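Local coordinates for amidohydrolase family protein (PDB 4I6K) that probably hydrolyses 2-pyrone-4,6-dicarboxylic acid, as a member of the amidohydrolase family built on a (beta/alpha)8 barrel, at residues Q83-A88 / Q117-V122; A53-F58 / Q90-R95; G182-D185 / G189-D192; Y215-T220 / N225-A230; W151-H156 / P167-Y172. All coordinates share one frame; numbering follows the deposited sequence.

Contact 1 of 5, residues Q83-A88 / Q117-V122; sequences QAMLNA and QGIVGV
Between the outer helix layer and the parallel strands of a (beta/alpha)8 barrel, Met85 and Leu86 of helix 83-91 pack on Gln117 and Ile119, where strand 119-125 begins. The Met85 side chain leaves the helix stretched, with CG anti to the backbone N (chi1 -179°), and bends only at chi3, bringing its CE methyl within 3.6 Å of Ile119 CD1. The Leu86 CB points toward the other segment, and the side chain crosses both partners at about a right angle. Its CD2 methyl lies in the fork between them, 3.8 Å from Gln117 CB on one hand and 3.8 Å from Ile119 CG1 on the other. Both Leu86 methyls also lie near the end of the glutamine chain, CD2 3.9 Å and CD1 4.0 Å from Gln117 OE1, while Gln117 NE2 gives a weak hydrogen bond to Asn113 O. No hydrogen bond joins the two segments; aliphatic carbons carry the contact, with the glutamine's amide oxygen beside the leucine methyls. Leu114 of helix 108-115 touches both Leu86 and Ile119, and Met85 also rests on Leu72 of strand 69-73. Buried aliphatic packing of this kind, joining a helix to strands on the outside of the sheet, is typical of the shell of a (beta/alpha)8 barrel.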
# COMPACT_ATOMS: atom_id res chain seq x y z
N GLN A 83 16.61 -5.46 -1.10
CA GLN A 83 17.79 -4.65 -0.85
C GLN A 83 17.75 -3.18 -1.26
O GLN A 83 18.21 -2.33 -0.52
CB GLN A 83 19.02 -5.29 -1.47
CG GLN A 83 19.64 -6.33 -0.60
CD GLN A 83 20.13 -5.77 0.70
OE1 GLN A 83 20.80 -4.75 0.73
NE2 GLN A 83 19.79 -6.43 1.78
N ALA A 84 17.21 -2.87 -2.42
CA ALA A 84 17.12 -1.45 -2.81
C ALA A 84 16.36 -0.64 -1.77
O ALA A 84 16.83 0.41 -1.32
CB ALA A 84 16.48 -1.31 -4.17
N MET A 85 15.19 -1.14 -1.38
CA MET A 85 14.38 -0.52 -0.34
C MET A 85 15.09 -0.45 1.02
O MET A 85 15.03 0.57 1.72
CB MET A 85 13.05 -1.27 -0.18
CG MET A 85 12.15 -0.65 0.88
SD MET A 85 10.59 -1.51 1.04
CE MET A 85 11.15 -3.13 1.55
N LEU A 86 15.73 -1.55 1.41
CA LEU A 86 16.49 -1.58 2.66
C LEU A 86 17.60 -0.52 2.73
O LEU A 86 17.78 0.14 3.77
CB LEU A 86 17.06 -2.98 2.90
CG LEU A 86 15.99 -4.00 3.32
CD1 LEU A 86 16.58 -5.40 3.36
CD2 LEU A 86 15.38 -3.63 4.68
N ASN A 87 18.32 -0.34 1.63
CA ASN A 87 19.37 0.68 1.56
C ASN A 87 18.83 2.11 1.65
O ASN A 87 19.43 2.98 2.28
CB ASN A 87 20.22 0.51 0.30
CG ASN A 87 21.09 -0.74 0.36
OD1 ASN A 87 21.94 -0.88 1.23
ND2 ASN A 87 20.86 -1.67 -0.57
N ALA A 88 17.68 2.33 1.02
CA ALA A 88 17.05 3.64 1.01
C ALA A 88 16.61 4.03 2.41
O ALA A 88 16.78 5.19 2.82
CB ALA A 88 15.86 3.66 0.06
N GLN A 117 15.53 -3.57 10.55
CA GLN A 117 16.01 -2.65 9.53
C GLN A 117 14.92 -1.66 9.09
O GLN A 117 15.04 -0.99 8.06
CB GLN A 117 16.54 -3.42 8.33
CG GLN A 117 17.62 -4.42 8.68
CD GLN A 117 18.14 -5.14 7.46
OE1 GLN A 117 18.72 -4.53 6.57
NE2 GLN A 117 17.93 -6.46 7.42
N GLY A 118 13.85 -1.60 9.88
CA GLY A 118 12.78 -0.62 9.64
C GLY A 118 11.64 -1.11 8.78
O GLY A 118 10.83 -0.31 8.34
N ILE A 119 11.58 -2.43 8.54
CA ILE A 119 10.45 -3.08 7.85
C ILE A 119 9.34 -3.37 8.85
O ILE A 119 9.61 -3.94 9.91
CB ILE A 119 10.87 -4.41 7.20
CG1 ILE A 119 11.98 -4.19 6.16
CG2 ILE A 119 9.65 -5.12 6.62
CD1 ILE A 119 11.66 -3.11 5.13
N VAL A 120 8.10 -2.99 8.52
CA VAL A 120 6.99 -3.00 9.49
C VAL A 120 5.77 -3.78 9.00
O VAL A 120 4.70 -3.73 9.62
CB VAL A 120 6.55 -1.57 9.86
CG1 VAL A 120 7.65 -0.83 10.61
CG2 VAL A 120 6.13 -0.78 8.61
N GLY A 121 5.92 -4.49 7.89
CA GLY A 121 4.83 -5.29 7.34
C GLY A 121 5.32 -6.01 6.09
O GLY A 121 6.46 -5.84 5.68
N VAL A 122 4.45 -6.81 5.50
CA VAL A 122 4.77 -7.51 4.27
C VAL A 122 3.59 -7.30 3.31
O VAL A 122 2.49 -7.00 3.76
CB VAL A 122 4.96 -9.02 4.51
CG1 VAL A 122 6.23 -9.27 5.29
CG2 VAL A 122 3.76 -9.59 5.24

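Contact 2 of 5, residues A53-F58 / Q90-R95; sequences ATVQSF and QQYPDR
Val55 lays its CG1 methyl obliquely against the Tyr92 ring, 3.6 Å from Tyr92 CD1 and 3.7 Å from Tyr92 CE1. The two side chains run past each other in opposite directions, and Val55 CB comes to 4.1 Å from Tyr92 CE1. CG1 is the branch anti to the backbone N (chi1 -155°), a torsion displaced from the fully staggered value. Near the hydroxyl end of the ring Gln56 crosses it at a slant: its chain bends at chi2 (75°), and NE2 stops 3.7 Å from Tyr92 OH, with the amide turned well out of the plane of the ring.

Both partners stand at helix ends. Val55 opens helix 55-64, whereas Tyr92 is the residue at which helix 83-91 gives way to the chain leading into strand 96-100; these are successive outer helices of the (beta/alpha)8 barrel, so the contact stitches neighbouring units together near the protein surface. Thr54 is the N-cap of helix 55-64, its OG1 accepting a nearly straight bond from Ser57 N at 2.8 Å (166°), and Thr54 O takes Phe58 N in the first turn. Past Tyr92, its carbonyl O receives Arg95 N at 2.8 Å, which closes the turn through Pro93 and Asp94.

In the next shell Ile59 also touches Tyr92, while Leu96 lies against Val55. Arg95 ties the chain after Tyr92 back to helix 55-64 by a salt bridge to Asp63, and hydrogen-bonds to Phe67 O and Thr68 O just beyond that helix.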
# COMPACT_ATOMS: atom_id res chain seq x y z
N ALA A 53 14.47 5.58 -10.04
CA ALA A 53 13.56 6.14 -9.02
C ALA A 53 14.25 6.16 -7.65
O ALA A 53 14.10 5.23 -6.87
CB ALA A 53 12.25 5.33 -8.96
N THR A 54 15.00 7.23 -7.38
CA THR A 54 15.93 7.28 -6.25
C THR A 54 15.30 7.80 -4.96
O THR A 54 14.33 8.58 -4.99
CB THR A 54 17.13 8.19 -6.55
OG1 THR A 54 16.67 9.53 -6.78
CG2 THR A 54 17.87 7.71 -7.77
N VAL A 55 15.88 7.40 -3.82
CA VAL A 55 15.42 7.91 -2.54
C VAL A 55 15.56 9.41 -2.59
O VAL A 55 14.69 10.16 -2.12
CB VAL A 55 16.28 7.43 -1.38
CG1 VAL A 55 15.46 7.46 -0.09
CG2 VAL A 55 16.79 6.05 -1.64
N GLN A 56 16.67 9.83 -3.18
CA GLN A 56 16.97 11.23 -3.36
C GLN A 56 15.77 11.94 -4.00
O GLN A 56 15.21 12.88 -3.43
CB GLN A 56 18.22 11.37 -4.23
CG GLN A 56 18.53 12.77 -4.70
CD GLN A 56 19.12 13.62 -3.59
OE1 GLN A 56 19.20 14.85 -3.71
NE2 GLN A 56 19.53 12.97 -2.50
N SER A 57 15.37 11.49 -5.18
CA SER A 57 14.23 12.07 -5.85
C SER A 57 12.99 12.03 -4.95
O SER A 57 12.24 13.01 -4.85
CB SER A 57 13.97 11.36 -7.18
OG SER A 57 12.96 12.03 -7.91
N PHE A 58 12.78 10.90 -4.28
CA PHE A 58 11.60 10.73 -3.44
C PHE A 58 11.59 11.66 -2.22
O PHE A 58 10.59 12.33 -1.96
CB PHE A 58 11.44 9.27 -3.01
CG PHE A 58 10.28 9.05 -2.08
CD1 PHE A 58 9.01 9.44 -2.44
CD2 PHE A 58 10.47 8.44 -0.85
CE1 PHE A 58 7.95 9.24 -1.58
CE2 PHE A 58 9.41 8.24 0.01
CZ PHE A 58 8.15 8.63 -0.35
N GLN A 90 17.82 2.90 5.35
CA GLN A 90 19.04 3.18 6.11
C GLN A 90 19.56 4.60 5.92
O GLN A 90 20.06 5.21 6.87
CB GLN A 90 20.14 2.18 5.76
CG GLN A 90 20.01 0.86 6.50
CD GLN A 90 20.44 -0.32 5.66
OE1 GLN A 90 21.42 -0.24 4.91
NE2 GLN A 90 19.71 -1.43 5.79
N GLN A 91 19.44 5.13 4.71
CA GLN A 91 19.88 6.50 4.45
C GLN A 91 19.02 7.53 5.15
O GLN A 91 19.53 8.57 5.58
CB GLN A 91 19.89 6.80 2.97
CG GLN A 91 20.87 5.95 2.21
CD GLN A 91 20.90 6.32 0.76
OE1 GLN A 91 21.07 5.46 -0.10
NE2 GLN A 91 20.70 7.60 0.48
N TYR A 92 17.72 7.25 5.27
CA TYR A 92 16.81 8.19 5.94
C TYR A 92 15.94 7.51 6.98
O TYR A 92 14.71 7.63 6.95
CB TYR A 92 15.92 8.89 4.93
CG TYR A 92 16.68 9.66 3.87
CD1 TYR A 92 17.10 9.04 2.70
CD2 TYR A 92 16.95 11.02 4.04
CE1 TYR A 92 17.78 9.74 1.72
CE2 TYR A 92 17.64 11.73 3.07
CZ TYR A 92 18.05 11.09 1.92
OH TYR A 92 18.73 11.79 0.95
N PRO A 93 16.59 6.85 7.94
CA PRO A 93 15.96 5.97 8.92
C PRO A 93 14.97 6.74 9.79
O PRO A 93 14.10 6.15 10.44
CB PRO A 93 17.14 5.50 9.77
CG PRO A 93 18.11 6.64 9.68
CD PRO A 93 17.99 7.13 8.28
N ASP A 94 15.10 8.06 9.80
CA ASP A 94 14.27 8.91 10.64
C ASP A 94 12.99 9.33 9.92
O ASP A 94 12.06 9.84 10.53
CB ASP A 94 15.08 10.13 11.10
CG ASP A 94 15.73 10.91 9.94
OD1 ASP A 94 16.14 10.30 8.91
OD2 ASP A 94 15.83 12.15 10.06
N ARG A 95 12.95 9.10 8.61
CA ARG A 95 11.81 9.55 7.81
C ARG A 95 11.10 8.41 7.09
O ARG A 95 9.93 8.55 6.70
CB ARG A 95 12.26 10.63 6.82
CG ARG A 95 12.93 11.81 7.50
CD ARG A 95 13.26 12.92 6.55
NE ARG A 95 12.07 13.53 5.96
CZ ARG A 95 12.12 14.39 4.95
NH1 ARG A 95 13.29 14.71 4.44
NH2 ARG A 95 11.00 14.92 4.45

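Contact 3 of 5, residues G182-D185 / G189-D192; sequences GRVD and GIED
Asp185 reaches toward the segment 189-192 with its CB, which meets Asp192 OD1 at 3.8 Å and has Gly189 N a little farther off at 4.1 Å. From CB the chain turns anti to the backbone N (chi1 -171°), and its tip is engaged by the intervening residues: OD2 accepts a hydrogen bond from Lys188 N and a weak one from Val187 N, the latter in the manner of an Asx turn. Asp185 OD2 and Asp192 OD1 lie 5.0 Å apart, so the like charges may slightly disfavour ionisation of one of them, an effect that the backbone donors and a long, weak ion pair from Lys188 NZ to Asp192 OD2 would probably offset.

The backbone closes the same loop. Gly189 N bonds to Asp185 O at 3.0 Å, a bent bond (140° at the hydrogen) whose donor stands above the carbonyl plane, and Gly189 adopts the positive phi that suits a glycine.

On the apolar flank, Val184 presses its CG1 methyl on the peptide group between Gly189 and Ile190, 3.4 Å from Gly189 C. The same methyl lies 4.3 Å from Ile190 CD1. Tyr195 of helix 193-201 touches both Val184 and Ile190 and continues this packing.

Gly189 to Asp192 forms a type I beta turn, and Asp192 OD2 then takes Asp194 N. The turn thus ends in an aspartate N-cap for helix 193-201, within the beta-to-alpha loop that leads into it from strand 176-178 of the (beta/alpha)8 barrel.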
# COMPACT_ATOMS: atom_id res chain seq x y z
N GLY A 182 -8.78 -0.41 -2.88
CA GLY A 182 -9.22 -1.79 -3.07
C GLY A 182 -9.33 -2.13 -4.54
O GLY A 182 -10.00 -3.10 -4.91
N ARG A 183 -8.69 -1.32 -5.38
CA ARG A 183 -8.58 -1.59 -6.83
C ARG A 183 -9.91 -1.89 -7.50
O ARG A 183 -10.06 -2.89 -8.21
CB ARG A 183 -7.58 -2.72 -7.11
CG ARG A 183 -6.10 -2.29 -6.94
CD ARG A 183 -5.74 -1.11 -7.83
NE ARG A 183 -5.89 -1.44 -9.25
CZ ARG A 183 -4.93 -1.97 -10.01
NH1 ARG A 183 -3.74 -2.21 -9.49
NH2 ARG A 183 -5.15 -2.25 -11.28
N VAL A 184 -10.88 -1.01 -7.27
CA VAL A 184 -12.20 -1.14 -7.86
C VAL A 184 -12.05 -1.56 -9.32
O VAL A 184 -11.19 -1.03 -10.02
CB VAL A 184 -12.98 0.19 -7.76
CG1 VAL A 184 -14.39 0.04 -8.28
CG2 VAL A 184 -12.98 0.71 -6.32
N ASP A 185 -12.85 -2.52 -9.77
CA ASP A 185 -12.75 -2.92 -11.17
C ASP A 185 -12.99 -1.75 -12.11
O ASP A 185 -13.97 -1.00 -11.96
CB ASP A 185 -13.71 -4.04 -11.56
CG ASP A 185 -13.43 -4.56 -12.96
OD1 ASP A 185 -12.28 -5.00 -13.20
OD2 ASP A 185 -14.33 -4.53 -13.82
N GLY A 189 -16.92 -1.55 -11.71
CA GLY A 189 -17.10 -0.39 -10.83
C GLY A 189 -17.49 -0.69 -9.38
O GLY A 189 -17.29 -1.80 -8.86
N ILE A 190 -18.03 0.34 -8.73
CA ILE A 190 -18.46 0.28 -7.34
C ILE A 190 -19.50 -0.81 -7.09
O ILE A 190 -19.41 -1.55 -6.12
CB ILE A 190 -19.05 1.64 -6.90
CG1 ILE A 190 -17.99 2.74 -7.01
CG2 ILE A 190 -19.60 1.57 -5.47
CD1 ILE A 190 -16.88 2.64 -6.01
N GLU A 191 -20.49 -0.89 -7.98
CA GLU A 191 -21.59 -1.86 -7.84
C GLU A 191 -21.12 -3.28 -8.15
O GLU A 191 -21.88 -4.24 -8.02
CB GLU A 191 -22.75 -1.48 -8.77
CG GLU A 191 -23.29 -0.08 -8.56
CD GLU A 191 -23.70 0.19 -7.12
OE1 GLU A 191 -23.69 -0.75 -6.29
OE2 GLU A 191 -24.03 1.36 -6.81
N ASP A 192 -19.88 -3.43 -8.59
CA ASP A 192 -19.36 -4.77 -8.75
C ASP A 192 -19.63 -5.60 -7.48
O ASP A 192 -19.13 -5.27 -6.40
CB ASP A 192 -17.87 -4.70 -9.02
CG ASP A 192 -17.23 -6.04 -9.09
OD1 ASP A 192 -16.02 -6.11 -9.34
OD2 ASP A 192 -17.96 -7.03 -8.89

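Contact 4 of 5, residues Y215-T220 / N225-A230; sequences YRLGAT and NIAQQA
Next to the packing of Leu217 on Ile226 and Ala227, the guanidinium of Arg216 has Tyr215 over one face, with Tyr215 CE2 lying 3.9 Å above the plane and offset toward the rim. Arg216 NH1 makes a salt bridge to Asp248 OD1, the atom that also receives a hydrogen bond from Tyr215 OH, and Arg216 NH1 also hydrogen-bonds to Thr252 OG1. Asp248 and Thr252 thus hold the two flat groups through three bonds, and a weak hydrogen bond from Arg216 NH1 reaches the bound citrate. The Tyr215 ring meets His254, their planes at about 50°.

Leu217 instead turns to the surface of helix 222-237. This is the loop after strand 207-210, at the end of the barrel strands where (beta/alpha)8 enzymes place their active site, and the leucine seats it on the helix. Its CG stands beside the backbone N (chi1 -55°), which directs one methyl, CD1, onto the helix surface: 3.8 Å from Ala227 N, 3.9 Å from Ala227 CB and 4.0 Å from Ile226 CG2. Ile226 offers CG2 because this branch is anti to its backbone N, while the rest of its side chain leads away from the leucine.

Within the helix, Ala230 N bonds to Ile226 O at 2.9 Å. Gly218 O, one residue past the leucine, accepts from Asn223 ND2 in the first turn of the helix. One turn apart on the helix, Gln229 NE2 gives a weak bond to Asn225 OD1.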
# COMPACT_ATOMS: atom_id res chain seq x y z
N TYR A 215 -5.67 6.76 -10.08
CA TYR A 215 -5.48 6.59 -11.52
C TYR A 215 -5.33 5.13 -11.96
O TYR A 215 -5.19 4.87 -13.16
CB TYR A 215 -4.29 7.41 -12.03
CG TYR A 215 -3.02 7.13 -11.26
CD1 TYR A 215 -2.63 7.97 -10.22
CD2 TYR A 215 -2.23 6.01 -11.54
CE1 TYR A 215 -1.48 7.72 -9.49
CE2 TYR A 215 -1.07 5.75 -10.83
CZ TYR A 215 -0.71 6.62 -9.80
OH TYR A 215 0.43 6.38 -9.07
N ARG A 216 -5.34 4.18 -11.02
CA ARG A 216 -5.35 2.75 -11.40
C ARG A 216 -6.78 2.22 -11.47
O ARG A 216 -7.03 1.03 -11.72
CB ARG A 216 -4.51 1.91 -10.44
CG ARG A 216 -3.10 2.44 -10.27
CD ARG A 216 -2.17 1.41 -9.65
NE ARG A 216 -0.82 1.93 -9.50
CZ ARG A 216 0.11 1.91 -10.45
NH1 ARG A 216 1.32 2.41 -10.23
NH2 ARG A 216 -0.18 1.39 -11.64
N LEU A 217 -7.73 3.11 -11.24
CA LEU A 217 -9.14 2.74 -11.20
C LEU A 217 -9.79 2.88 -12.59
O LEU A 217 -10.94 2.49 -12.79
CB LEU A 217 -9.87 3.59 -10.15
CG LEU A 217 -9.33 3.57 -8.71
CD1 LEU A 217 -10.06 4.58 -7.83
CD2 LEU A 217 -9.39 2.16 -8.08
N GLY A 218 -9.05 3.43 -13.56
CA GLY A 218 -9.56 3.67 -14.91
C GLY A 218 -8.96 4.95 -15.45
O GLY A 218 -8.09 5.54 -14.80
N ALA A 219 -9.41 5.41 -16.62
CA ALA A 219 -8.92 6.67 -17.19
C ALA A 219 -9.61 7.92 -16.59
O ALA A 219 -10.52 7.80 -15.77
CB ALA A 219 -9.03 6.65 -18.71
N THR A 220 -9.17 9.11 -16.99
CA THR A 220 -9.80 10.33 -16.47
C THR A 220 -10.95 10.81 -17.35
O THR A 220 -11.04 10.43 -18.52
CB THR A 220 -8.81 11.53 -16.28
OG1 THR A 220 -8.06 11.74 -17.49
CG2 THR A 220 -7.87 11.30 -15.10
N ASN A 225 -13.76 10.20 -9.97
CA ASN A 225 -15.08 10.05 -9.43
C ASN A 225 -15.29 8.75 -8.69
O ASN A 225 -15.80 8.73 -7.59
CB ASN A 225 -16.13 10.23 -10.51
CG ASN A 225 -17.49 10.40 -9.94
OD1 ASN A 225 -18.35 9.54 -10.11
ND2 ASN A 225 -17.70 11.49 -9.22
N ILE A 226 -14.84 7.65 -9.28
CA ILE A 226 -14.77 6.37 -8.61
C ILE A 226 -14.07 6.56 -7.27
O ILE A 226 -14.65 6.29 -6.22
CB ILE A 226 -14.03 5.35 -9.46
CG1 ILE A 226 -14.78 5.13 -10.77
CG2 ILE A 226 -13.89 4.03 -8.70
CD1 ILE A 226 -16.26 4.81 -10.53
N ALA A 227 -12.83 7.06 -7.30
CA ALA A 227 -12.12 7.36 -6.06
C ALA A 227 -12.99 8.13 -5.05
O ALA A 227 -13.05 7.80 -3.86
CB ALA A 227 -10.83 8.13 -6.36
N GLN A 228 -13.69 9.16 -5.52
CA GLN A 228 -14.56 9.98 -4.67
C GLN A 228 -15.74 9.18 -4.05
O GLN A 228 -16.09 9.38 -2.88
CB GLN A 228 -15.09 11.17 -5.49
CG GLN A 228 -14.92 12.50 -4.82
CD GLN A 228 -15.03 13.65 -5.80
OE1 GLN A 228 -14.45 14.72 -5.59
NE2 GLN A 228 -15.76 13.43 -6.89
N GLN A 229 -16.36 8.31 -4.85
CA GLN A 229 -17.44 7.47 -4.36
C GLN A 229 -16.94 6.51 -3.29
O GLN A 229 -17.56 6.35 -2.23
CB GLN A 229 -18.03 6.65 -5.50
CG GLN A 229 -18.80 7.44 -6.52
CD GLN A 229 -19.57 6.52 -7.45
OE1 GLN A 229 -20.49 5.83 -7.02
NE2 GLN A 229 -19.17 6.49 -8.72
N ALA A 230 -15.83 5.84 -3.59
CA ALA A 230 -15.24 4.86 -2.68
C ALA A 230 -14.95 5.54 -1.36
O ALA A 230 -15.28 5.02 -0.30
CB ALA A 230 -13.98 4.26 -3.27

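Contact 5 of 5, residues W151-H156 / P167-Y172; sequences WQVELH and PQLNEY
Leu169 O, on the residue that meets Val153 and Leu155, accepts two hydrogen bonds: one from Tyr172 N at 3.2 Å, which closes a type I beta turn, and one from the side-chain amide of Gln206. The same carbonyl oxygen lies in plane at the edge of the Tyr172 ring, together with Gln168 O. Tyr172 is further steadied by Phe174, whose ring runs almost parallel to its own.

The Leu169 side chain points toward the strand. Its CD1 methyl meets Leu155 tip to tip, 3.9 Å from Leu155 CD1 and 4.0 Å from Leu155 CD2. Val153 touches the same methyl more loosely, through its CG1 at 4.4 Å. For Leu169, CG sits beside the backbone N (chi1 -61°), and the straight continuation at chi2 carries CD1 up against both strand residues.

Strand 152-156, helix 159-169 and strand 176-178 form one beta-alpha-beta unit of the (beta/alpha)8 barrel, and this is the hydrophobic seam between its first strand and its helix. Val176 of the second strand touches both Leu155 and Leu169.

The alternate residues of strand 152-156 face the other way. Glu154, pointing away from Leu169, sets OE2 in a salt bridge with Lys210 NZ and in a long, weak ion pair with Arg123 NE; Asp179 OD2 is also close to it. His156 ND1 is hydrogen-bonded to Asn125 OD1, and the histidine ring meets those of Phe127 and His180.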
# COMPACT_ATOMS: atom_id res chain seq x y z
N TRP A 151 3.71 -6.63 12.91
CA TRP A 151 3.77 -6.19 11.54
C TRP A 151 2.37 -6.10 10.98
O TRP A 151 1.46 -6.77 11.46
CB TRP A 151 4.55 -7.21 10.73
CG TRP A 151 5.97 -6.91 10.69
CD1 TRP A 151 6.62 -5.94 11.39
CD2 TRP A 151 6.96 -7.58 9.91
NE1 TRP A 151 7.96 -5.96 11.09
CE2 TRP A 151 8.20 -6.96 10.18
CE3 TRP A 151 6.92 -8.65 9.00
CZ2 TRP A 151 9.39 -7.37 9.57
CZ3 TRP A 151 8.11 -9.05 8.39
CH2 TRP A 151 9.33 -8.41 8.69
N GLN A 152 2.19 -5.28 9.95
CA GLN A 152 0.94 -5.25 9.22
C GLN A 152 1.02 -6.21 8.00
O GLN A 152 2.11 -6.61 7.56
CB GLN A 152 0.67 -3.83 8.75
CG GLN A 152 1.66 -3.37 7.68
CD GLN A 152 1.31 -1.99 7.15
OE1 GLN A 152 1.42 -1.01 7.87
NE2 GLN A 152 0.87 -1.93 5.90
N VAL A 153 -0.15 -6.58 7.47
CA VAL A 153 -0.23 -7.25 6.18
C VAL A 153 -0.92 -6.35 5.14
O VAL A 153 -2.10 -6.02 5.29
CB VAL A 153 -0.95 -8.61 6.27
CG1 VAL A 153 -1.17 -9.20 4.89
CG2 VAL A 153 -0.17 -9.58 7.15
N GLU A 154 -0.18 -5.97 4.10
CA GLU A 154 -0.66 -5.09 3.04
C GLU A 154 -1.10 -5.90 1.82
O GLU A 154 -0.40 -6.82 1.39
CB GLU A 154 0.45 -4.09 2.65
CG GLU A 154 0.04 -3.03 1.63
CD GLU A 154 1.21 -2.11 1.22
OE1 GLU A 154 2.37 -2.39 1.61
OE2 GLU A 154 0.96 -1.10 0.52
N LEU A 155 -2.26 -5.56 1.27
CA LEU A 155 -2.77 -6.25 0.08
C LEU A 155 -2.87 -5.33 -1.12
O LEU A 155 -3.37 -4.21 -1.03
CB LEU A 155 -4.15 -6.87 0.34
CG LEU A 155 -4.34 -7.62 1.66
CD1 LEU A 155 -5.75 -8.20 1.78
CD2 LEU A 155 -3.28 -8.70 1.80
N HIS A 156 -2.37 -5.82 -2.25
CA HIS A 156 -2.69 -5.21 -3.51
C HIS A 156 -3.29 -6.30 -4.36
O HIS A 156 -2.60 -7.26 -4.71
CB HIS A 156 -1.45 -4.62 -4.16
CG HIS A 156 -1.75 -3.85 -5.40
ND1 HIS A 156 -1.09 -4.06 -6.60
CD2 HIS A 156 -2.67 -2.88 -5.65
CE1 HIS A 156 -1.57 -3.24 -7.51
NE2 HIS A 156 -2.53 -2.51 -6.96
N PRO A 167 -11.49 -12.90 4.75
CA PRO A 167 -12.03 -13.91 5.66
C PRO A 167 -10.94 -14.73 6.34
O PRO A 167 -11.05 -15.01 7.52
CB PRO A 167 -12.89 -14.79 4.75
CG PRO A 167 -13.38 -13.86 3.73
CD PRO A 167 -12.21 -12.91 3.46
N GLN A 168 -9.90 -15.09 5.61
CA GLN A 168 -8.77 -15.83 6.20
C GLN A 168 -7.94 -14.97 7.15
O GLN A 168 -7.48 -15.43 8.21
CB GLN A 168 -7.90 -16.41 5.08
CG GLN A 168 -8.40 -17.76 4.63
CD GLN A 168 -8.26 -17.98 3.14
OE1 GLN A 168 -8.90 -18.87 2.58
NE2 GLN A 168 -7.44 -17.17 2.49
N LEU A 169 -7.76 -13.71 6.76
CA LEU A 169 -6.98 -12.79 7.56
C LEU A 169 -7.76 -12.38 8.82
O LEU A 169 -7.17 -11.90 9.80
CB LEU A 169 -6.54 -11.60 6.70
CG LEU A 169 -5.65 -12.01 5.50
CD1 LEU A 169 -5.23 -10.82 4.63
CD2 LEU A 169 -4.42 -12.76 5.95
N ASN A 170 -9.08 -12.60 8.82
CA ASN A 170 -9.90 -12.29 10.00
C ASN A 170 -9.39 -12.95 11.27
O ASN A 170 -9.72 -12.51 12.38
CB ASN A 170 -11.35 -12.72 9.78
CG ASN A 170 -12.16 -11.64 9.13
OD1 ASN A 170 -11.63 -10.61 8.75
ND2 ASN A 170 -13.46 -11.87 9.00
N GLU A 171 -8.61 -14.01 11.10
CA GLU A 171 -8.18 -14.86 12.20
C GLU A 171 -6.90 -14.42 12.92
O GLU A 171 -6.39 -15.15 13.77
CB GLU A 171 -7.99 -16.28 11.70
CG GLU A 171 -9.17 -16.82 10.94
CD GLU A 171 -9.08 -18.31 10.72
OE1 GLU A 171 -10.13 -18.94 10.45
OE2 GLU A 171 -7.95 -18.85 10.82
N TYR A 172 -6.38 -13.25 12.59
CA TYR A 172 -5.12 -12.80 13.13
C TYR A 172 -5.30 -11.40 13.67
O TYR A 172 -6.13 -10.66 13.18
CB TYR A 172 -4.04 -12.78 12.04
CG TYR A 172 -3.84 -14.11 11.39
CD1 TYR A 172 -2.82 -14.96 11.81
CD2 TYR A 172 -4.67 -14.53 10.35
CE1 TYR A 172 -2.63 -16.20 11.22
CE2 TYR A 172 -4.48 -15.77 9.75
CZ TYR A 172 -3.47 -16.61 10.19
OH TYR A 172 -3.27 -17.83 9.61

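Overall arrangement
All five contacts belong to one (beta/alpha)8 barrel. Contacts 1 and 2 share helix 83-91, interleave along the chain and have centres about 11 Å apart. Contact 1 touches contact 5 through strands 119-125 and 152-156, neighbours in the parallel sheet, joined where Val122 O meets Glu154 N at 2.9 Å. Contact 5 is followed by contacts 3 and 4, in that order, whose centres lie about 9 Å apart and which pack together through Val184, Leu217 and Ile226. They sit on the opposite side of the chain's centre from contact 1, their centres about 31 and 30 Å from that of contact 1. The contacts thus sample the barrel around its circumference, from helix-to-strand packing to the loops near the citrate site.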